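Local coordinates for protein protease (Actinomadura keratinilytica, PDB 8C4X) that is probably the propeptide, an inhibitor I9-type domain, of a secreted calcium-binding subtilisin-family serine endopeptidase, which in such enzymes typically assists folding and blocks the active site until removed, at residues Tyr19-Lys24 with Asn49-Lys54. Sequence-based numbering, arbitrary orientation.
Sequences YIVTLK and NGFSAK
The amide nitrogen ND2 of N49 is gripped by several carbonyls where 19-24 runs out of its strand. Across the contact it gives two weak bonds, to O of K24 at 3.1 Å and to O of L23 at 3.4 Å, while its stronger partner is O of V27, in the loop that follows strand 18-23. CG of N49 stands anti to its backbone N (chi1 -168°), and from it ND2 extends to these carbonyls. The main chain of N49 joins in as well, its O accepting the N-H of L23 at 2.8 Å in a nearly straight bond. From there the two strands run antiparallel, V21 pairing with F51 and Y19 with A53 through reciprocal N-H to O bonds; the straightest, from V21 N to F51 O, has an angle of 177° at the hydrogen. These are neighbouring central strands of the inhibitor I9 propeptide domain, an open-faced alpha/beta sandwich. Strand 69-76 flanks 18-23 on its other edge, and T22 OG1 is hydrogen-bonded to S71 OG there. Y19, V21, F51 and A53 share the sheet face covered by helices 29-36 and 57-64. On it the side chains of V21 and F51 lie side by side and point the same way. CB of V21 sits over one face of the F51 ring, offset toward the rim, with CZ at 3.6 Å, in a CH-pi contact; CG1 reaches CE1 and CZ, CG2 reaches CZ and CE2. An alanine at F51 would probably leave that flank of V21 uncovered and open a gap toward V33 of helix 29-36. At the non-hydrogen-bonded pair of I20 with S52 the CA atoms are 4.3 Å apart, and CA of S52 approaches O of Y19 at 3.1 Å in a CA-H...O contact.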
loop_
_atom_site.group_PDB
_atom_site.type_symbol
_atom_site.label_atom_id
_atom_site.label_comp_id
_atom_site.label_asym_id
_atom_site.label_seq_id
_atom_site.Cartn_x
_atom_site.Cartn_y
_atom_site.Cartn_z
ATOM N N TYR B 19 -0.097 1.110 -5.521
ATOM C CA TYR B 19 -0.211 0.039 -4.535
ATOM C C TYR B 19 -1.371 0.278 -3.582
ATOM O O TYR B 19 -1.792 1.411 -3.346
ATOM C CB TYR B 19 1.092 -0.117 -3.715
ATOM C CG TYR B 19 2.271 -0.328 -4.615
ATOM C CD1 TYR B 19 2.616 -1.605 -5.048
ATOM C CD2 TYR B 19 2.993 0.755 -5.088
ATOM C CE1 TYR B 19 3.690 -1.800 -5.911
ATOM C CE2 TYR B 19 4.061 0.579 -5.953
ATOM C CZ TYR B 19 4.404 -0.697 -6.356
ATOM O OH TYR B 19 5.466 -0.864 -7.212
ATOM N N ILE B 20 -1.893 -0.829 -3.058
ATOM C CA ILE B 20 -2.806 -0.845 -1.923
ATOM C C ILE B 20 -2.031 -1.373 -0.726
ATOM O O ILE B 20 -1.465 -2.468 -0.788
ATOM C CB ILE B 20 -4.024 -1.740 -2.197
ATOM C CG1 ILE B 20 -4.851 -1.199 -3.364
ATOM C CG2 ILE B 20 -4.885 -1.893 -0.952
ATOM C CD1 ILE B 20 -5.793 -2.233 -3.934
ATOM N N VAL B 21 -2.046 -0.622 0.375
ATOM C CA VAL B 21 -1.285 -0.961 1.573
ATOM C C VAL B 21 -2.257 -1.126 2.733
ATOM O O VAL B 21 -3.128 -0.274 2.939
ATOM C CB VAL B 21 -0.248 0.130 1.892
ATOM C CG1 VAL B 21 0.542 -0.236 3.155
ATOM C CG2 VAL B 21 0.681 0.347 0.704
ATOM N N THR B 22 -2.123 -2.214 3.489
ATOM C CA THR B 22 -2.898 -2.310 4.717
ATOM C C THR B 22 -1.956 -2.360 5.907
ATOM O O THR B 22 -0.817 -2.836 5.810
ATOM C CB THR B 22 -3.871 -3.516 4.769
ATOM O OG1 THR B 22 -3.169 -4.722 5.070
ATOM C CG2 THR B 22 -4.644 -3.674 3.458
ATOM N N LEU B 23 -2.442 -1.804 7.007
ATOM C CA LEU B 23 -1.693 -1.645 8.241
ATOM C C LEU B 23 -2.316 -2.524 9.318
ATOM O O LEU B 23 -3.511 -2.826 9.280
ATOM C CB LEU B 23 -1.695 -0.179 8.685
ATOM C CG LEU B 23 -1.246 0.810 7.601
ATOM C CD1 LEU B 23 -1.248 2.274 8.090
ATOM C CD2 LEU B 23 0.124 0.431 7.065
ATOM N N LYS B 24 -1.493 -2.933 10.280
ATOM C CA LYS B 24 -1.963 -3.813 11.337
ATOM C C LYS B 24 -3.023 -3.115 12.185
ATOM O O LYS B 24 -3.149 -1.888 12.194
ATOM C CB LYS B 24 -0.787 -4.264 12.204
ATOM C CG LYS B 24 0.219 -5.119 11.443
ATOM C CD LYS B 24 1.392 -5.543 12.319
ATOM C CE LYS B 24 2.408 -6.349 11.523
ATOM N NZ LYS B 24 3.564 -6.769 12.367
ATOM N N ASN B 49 -7.972 -1.259 6.904
ATOM C CA ASN B 49 -7.123 -0.282 7.578
ATOM C C ASN B 49 -5.961 -0.052 6.626
ATOM O O ASN B 49 -4.973 -0.777 6.649
ATOM C CB ASN B 49 -6.654 -0.792 8.934
ATOM C CG ASN B 49 -6.025 0.299 9.776
ATOM O OD1 ASN B 49 -6.497 1.436 9.780
ATOM N ND2 ASN B 49 -4.963 -0.046 10.508
ATOM N N GLY B 50 -6.092 0.923 5.735
ATOM C CA GLY B 50 -5.092 1.008 4.693
ATOM C C GLY B 50 -5.285 2.217 3.813
ATOM O O GLY B 50 -6.045 3.134 4.127
ATOM N N PHE B 51 -4.581 2.192 2.689
ATOM C CA PHE B 51 -4.597 3.314 1.765
ATOM C C PHE B 51 -4.083 2.824 0.426
ATOM O O PHE B 51 -3.534 1.725 0.311
ATOM C CB PHE B 51 -3.744 4.485 2.287
ATOM C CG PHE B 51 -2.279 4.149 2.455
ATOM C CD1 PHE B 51 -1.805 3.615 3.650
ATOM C CD2 PHE B 51 -1.378 4.374 1.419
ATOM C CE1 PHE B 51 -0.456 3.295 3.813
ATOM C CE2 PHE B 51 -0.018 4.068 1.571
ATOM C CZ PHE B 51 0.443 3.533 2.776
ATOM N N SER B 52 -4.270 3.652 -0.591
ATOM C CA SER B 52 -3.673 3.406 -1.892
ATOM C C SER B 52 -2.841 4.619 -2.274
ATOM O O SER B 52 -3.146 5.748 -1.871
ATOM C CB SER B 52 -4.737 3.100 -2.972
ATOM O OG SER B 52 -5.634 4.181 -3.148
ATOM N N ALA B 53 -1.782 4.379 -3.040
ATOM C CA ALA B 53 -0.887 5.471 -3.388
ATOM C C ALA B 53 0.041 5.037 -4.505
ATOM O O ALA B 53 0.308 3.846 -4.700
ATOM C CB ALA B 53 -0.068 5.931 -2.176
ATOM N N LYS B 54 0.531 6.031 -5.235
ATOM C CA LYS B 54 1.698 5.839 -6.077
ATOM C C LYS B 54 2.931 5.836 -5.186
ATOM O O LYS B 54 3.048 6.669 -4.283
ATOM C CB LYS B 54 1.797 6.945 -7.124
ATOM C CG LYS B 54 0.742 6.831 -8.216
ATOM C CD LYS B 54 1.200 7.468 -9.512
ATOM C CE LYS B 54 0.116 7.365 -10.584
ATOM N NZ LYS B 54 -0.129 5.951 -11.020
#